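Local coordinates for protein cell division GTPase FtsZ, diverged (Clostridium botulinum C, PDB 3V3T) that belongs to the tubulin/FtsZ family as a diverged, TubZ-like relative of the cell division protein FtsZ, at residues L182-F186 against V214-F218; I224-A229 against A260-V265. The protein carries 1 engineered substitution. All blocks are in the same frame, centred on the assembly; numbering follows the deposited sequence.

The two contacts lie on opposite faces of the C-terminal part of a mixed sheet in a tubulin/FtsZ fold, their centres about 15 Å apart, and follow one another in series along the chain. Contact 1 sets helix 172-187 against strand 211-217; contact 2 pairs helices 224-233 and 258-265 on the other side. Strand 211-217 is followed, after a short loop, by helix 224-233, and the strand's alternating side chains serve both layers: I215 and E217 face contact 1, whereas L216 CD1 packs 3.7 Å from V265 CG2 of contact 2. Just beyond the strand, F218 CD2 lies 3.5 Å from L228 CD2. Strand 211-217 is thus covered by helices on both faces.

Contact 1. Residues L182-F186 against V214-F218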
# COMPACT_ATOMS: atom_id res chain seq x y z
N LEU A 182 1.09 -8.86 6.15
CA LEU A 182 1.60 -9.24 4.84
C LEU A 182 2.84 -8.43 4.49
O LEU A 182 3.82 -8.95 3.97
CB LEU A 182 0.53 -9.09 3.76
CG LEU A 182 -0.63 -10.07 3.83
CD1 LEU A 182 -1.71 -9.68 2.84
CD2 LEU A 182 -0.15 -11.48 3.56
N PHE A 183 2.81 -7.14 4.77
CA PHE A 183 3.94 -6.30 4.43
C PHE A 183 5.17 -6.65 5.25
O PHE A 183 6.28 -6.76 4.73
CB PHE A 183 3.59 -4.83 4.61
CG PHE A 183 4.63 -3.91 4.08
CD1 PHE A 183 4.68 -3.62 2.73
CD2 PHE A 183 5.56 -3.35 4.93
CE1 PHE A 183 5.66 -2.75 2.23
CE2 PHE A 183 6.53 -2.49 4.44
CZ PHE A 183 6.57 -2.19 3.09
N ASN A 184 4.99 -6.81 6.55
CA ASN A 184 6.09 -7.20 7.41
C ASN A 184 6.63 -8.60 7.06
O ASN A 184 7.84 -8.82 7.10
CB ASN A 184 5.68 -7.10 8.88
CG ASN A 184 6.85 -7.28 9.81
OD1 ASN A 184 7.79 -6.48 9.82
ND2 ASN A 184 6.81 -8.35 10.60
N ASP A 185 5.74 -9.53 6.72
CA ASP A 185 6.19 -10.85 6.27
C ASP A 185 7.01 -10.72 5.00
O ASP A 185 8.05 -11.36 4.86
CB ASP A 185 5.00 -11.78 6.01
CG ASP A 185 4.35 -12.25 7.28
OD1 ASP A 185 4.95 -12.09 8.37
OD2 ASP A 185 3.23 -12.79 7.20
N PHE A 186 6.55 -9.87 4.10
CA PHE A 186 7.27 -9.56 2.87
C PHE A 186 8.70 -9.08 3.18
O PHE A 186 9.68 -9.65 2.69
CB PHE A 186 6.45 -8.55 2.06
CG PHE A 186 7.23 -7.79 1.04
CD1 PHE A 186 8.20 -8.41 0.29
CD2 PHE A 186 6.95 -6.45 0.81
CE1 PHE A 186 8.90 -7.69 -0.66
CE2 PHE A 186 7.64 -5.74 -0.14
CZ PHE A 186 8.62 -6.36 -0.87
N VAL A 214 1.22 -6.73 -5.17
CA VAL A 214 0.26 -7.54 -4.43
C VAL A 214 1.02 -8.61 -3.62
O VAL A 214 1.95 -9.24 -4.13
CB VAL A 214 -0.81 -8.18 -5.36
CG1 VAL A 214 -1.57 -9.29 -4.65
CG2 VAL A 214 -1.78 -7.12 -5.85
N ILE A 215 0.65 -8.80 -2.35
CA ILE A 215 1.31 -9.78 -1.49
C ILE A 215 0.30 -10.87 -1.16
O ILE A 215 -0.80 -10.56 -0.72
CB ILE A 215 1.79 -9.12 -0.16
CG1 ILE A 215 2.68 -7.91 -0.44
CG2 ILE A 215 2.50 -10.15 0.73
CD1 ILE A 215 3.08 -7.13 0.80
N LEU A 216 0.67 -12.13 -1.39
CA LEU A 216 -0.22 -13.26 -1.10
C LEU A 216 0.42 -14.26 -0.16
O LEU A 216 1.59 -14.60 -0.31
CB LEU A 216 -0.58 -14.00 -2.39
CG LEU A 216 -1.23 -13.17 -3.50
CD1 LEU A 216 -1.25 -13.96 -4.81
CD2 LEU A 216 -2.64 -12.75 -3.10
N GLU A 217 -0.36 -14.75 0.79
CA GLU A 217 0.06 -15.91 1.56
C GLU A 217 -0.93 -17.07 1.37
O GLU A 217 -2.14 -16.88 1.31
CB GLU A 217 0.28 -15.55 3.03
CG GLU A 217 1.53 -14.69 3.23
CD GLU A 217 1.78 -14.29 4.67
OE1 GLU A 217 1.03 -14.75 5.55
OE2 GLU A 217 2.72 -13.52 4.93
N PHE A 218 -0.40 -18.29 1.27
CA PHE A 218 -1.23 -19.44 0.97
C PHE A 218 -0.92 -20.64 1.84
O PHE A 218 0.16 -20.75 2.42
CB PHE A 218 -1.14 -19.82 -0.51
CG PHE A 218 0.22 -20.28 -0.94
CD1 PHE A 218 0.51 -21.64 -1.02
CD2 PHE A 218 1.20 -19.36 -1.31
CE1 PHE A 218 1.77 -22.08 -1.43
CE2 PHE A 218 2.44 -19.78 -1.73
CZ PHE A 218 2.73 -21.15 -1.79
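Helix 172-187 crosses strand 211-217 almost at a right angle, with the short axes 88° apart and 8.8 Å from each other at closest approach. L182 makes the nearest backbone approach, its CA lying 6.4 Å from CA of I215. Its side chain points at the strand: CB packs 3.8 Å from I215 CG2, while CD2 reaches the carboxylate end of E217, at 3.6 Å from CD. The carbonyl O of L182 lies 3.7 Å from I215 CG2 and accepts the helical hydrogen bond from F186 N (2.9 Å). F183 turns its CA-to-CB bond away from the strand, and its side chain packs on Y30 and on L23 of helix 14-26; even so, its CA lies 3.8 Å from I215 CD1. Nearly one turn after L182, D185 again points its CA-to-CB bond toward the strand and brings OD2 to 2.4 Å from E217 OE2. K279 brings a positive charge to this pair, with a salt bridge to D185 OD2 and a long, weak ion pair with E217 OE1. F186 closes the apolar cluster, its CB 3.9 Å from I215 CD1, and also touches V283 of strand 281-287. I215 is thus the hub, a single side chain inserted among L182, F183 and F186. Because residues alternate along the strand, L216 points the other way, onto helix 224-233. Helix 172-187 also packs against helix 14-26 of the N-terminal part, a placement consistent with the central helix that joins the N-terminal and C-terminal domains in the tubulin/FtsZ fold.

Contact 2. Residues I224-A229 against A260-V265; sequences IQVALA and AIKSIV
This is an apolar helix-helix contact in the C-terminal domain of a tubulin/FtsZ fold, between two crossover helices on the same face of the sheet. Helix 224-233 connects strand 211-217 to 247-252, and helix 258-265 completes a beta-alpha-beta crossover from 247-252 to the adjacent parallel strand 270-275. Both segments are helical, with L228 N hydrogen-bonded to I224 O (3.1 Å) and V265 N to I261 O (2.8 Å), and run in roughly the same direction, their axes 9.2 Å apart at closest approach and crossing at -32°. Q225 and A260 set the register, CA to CA 6.2 Å. At this end the small A260 CB lies 3.9 Å from Q225 CG and 4.0 Å from I224 CG2. I224, extended as tt, places CD1 3.6 Å from I261 CG1. One turn on, L228 in the mt rotamer sends CD1 to the same I261 CG1, also at 3.6 Å, and CD2 to 4.3 Å from V265 CG2. I261 and V265 continue inward to strands 281-287 and 247-252. I264, chi1 and chi2 both m, lies across the outer side of the interface: CG1 sits 4.0 Å from Q225 CB, and CG2 is 4.0 Å from both L228 CB and A229 N.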
# COMPACT_ATOMS: atom_id res chain seq x y z
N ILE A 224 -1.27 -26.45 -4.74
CA ILE A 224 -0.73 -25.10 -4.73
C ILE A 224 -1.53 -24.14 -5.61
O ILE A 224 -1.70 -22.98 -5.25
CB ILE A 224 0.78 -25.07 -5.08
CG1 ILE A 224 1.34 -23.67 -4.89
CG2 ILE A 224 1.02 -25.55 -6.51
CD1 ILE A 224 2.83 -23.63 -4.99
N GLN A 225 -2.05 -24.62 -6.74
CA GLN A 225 -2.92 -23.78 -7.57
C GLN A 225 -4.23 -23.43 -6.85
O GLN A 225 -4.71 -22.29 -6.92
CB GLN A 225 -3.22 -24.45 -8.91
CG GLN A 225 -2.03 -24.57 -9.85
CD GLN A 225 -2.40 -25.14 -11.21
OE1 GLN A 225 -3.12 -24.51 -11.99
NE2 GLN A 225 -1.91 -26.34 -11.51
N VAL A 226 -4.80 -24.40 -6.13
CA VAL A 226 -6.02 -24.16 -5.38
C VAL A 226 -5.79 -23.20 -4.22
O VAL A 226 -6.59 -22.30 -3.98
CB VAL A 226 -6.65 -25.50 -4.85
CG1 VAL A 226 -7.91 -25.23 -4.04
CG2 VAL A 226 -6.94 -26.43 -6.00
N ALA A 227 -4.69 -23.39 -3.50
CA ALA A 227 -4.38 -22.53 -2.36
C ALA A 227 -4.18 -21.07 -2.78
O ALA A 227 -4.58 -20.16 -2.07
CB ALA A 227 -3.17 -23.04 -1.62
N LEU A 228 -3.55 -20.86 -3.93
CA LEU A 228 -3.27 -19.50 -4.38
C LEU A 228 -4.53 -18.84 -4.92
O LEU A 228 -4.73 -17.63 -4.79
CB LEU A 228 -2.16 -19.49 -5.43
CG LEU A 228 -0.78 -19.46 -4.77
CD1 LEU A 228 0.33 -19.74 -5.76
CD2 LEU A 228 -0.59 -18.11 -4.09
N ALA A 229 -5.40 -19.66 -5.50
CA ALA A 229 -6.67 -19.17 -5.99
C ALA A 229 -7.53 -18.67 -4.82
O ALA A 229 -8.13 -17.61 -4.90
CB ALA A 229 -7.39 -20.25 -6.78
N ALA A 260 3.53 -23.27 -11.58
CA ALA A 260 2.12 -23.29 -11.19
C ALA A 260 1.71 -22.01 -10.46
O ALA A 260 0.56 -21.59 -10.52
CB ALA A 260 1.82 -24.52 -10.34
N ILE A 261 2.65 -21.39 -9.75
CA ILE A 261 2.36 -20.15 -9.05
C ILE A 261 2.17 -19.04 -10.07
O ILE A 261 1.25 -18.25 -9.97
CB ILE A 261 3.50 -19.74 -8.09
CG1 ILE A 261 3.61 -20.74 -6.93
CG2 ILE A 261 3.30 -18.30 -7.57
CD1 ILE A 261 4.75 -20.47 -5.99
N LYS A 262 3.07 -18.99 -11.05
CA LYS A 262 2.98 -18.01 -12.13
C LYS A 262 1.67 -18.21 -12.88
O LYS A 262 1.05 -17.26 -13.36
CB LYS A 262 4.17 -18.17 -13.08
CG LYS A 262 5.51 -17.82 -12.45
CD LYS A 262 6.67 -18.15 -13.38
CE LYS A 262 8.00 -17.80 -12.74
NZ LYS A 262 9.18 -18.23 -13.55
N SER A 263 1.24 -19.46 -12.96
CA SER A 263 0.01 -19.79 -13.65
C SER A 263 -1.19 -19.10 -13.00
O SER A 263 -2.11 -18.64 -13.69
CB SER A 263 -0.18 -21.31 -13.68
OG SER A 263 -1.44 -21.64 -14.24
N ILE A 264 -1.18 -19.02 -11.68
CA ILE A 264 -2.31 -18.43 -10.99
C ILE A 264 -2.12 -16.93 -10.74
O ILE A 264 -3.07 -16.16 -10.82
CB ILE A 264 -2.58 -19.13 -9.65
CG1 ILE A 264 -2.89 -20.61 -9.88
CG2 ILE A 264 -3.76 -18.48 -8.95
CD1 ILE A 264 -4.25 -20.83 -10.47
N VAL A 265 -0.89 -16.52 -10.46
CA VAL A 265 -0.66 -15.16 -9.98
C VAL A 265 -0.35 -14.16 -11.09
O VAL A 265 -0.72 -12.99 -10.99
CB VAL A 265 0.46 -15.11 -8.93
CG1 VAL A 265 0.73 -13.66 -8.52
CG2 VAL A 265 0.06 -15.92 -7.72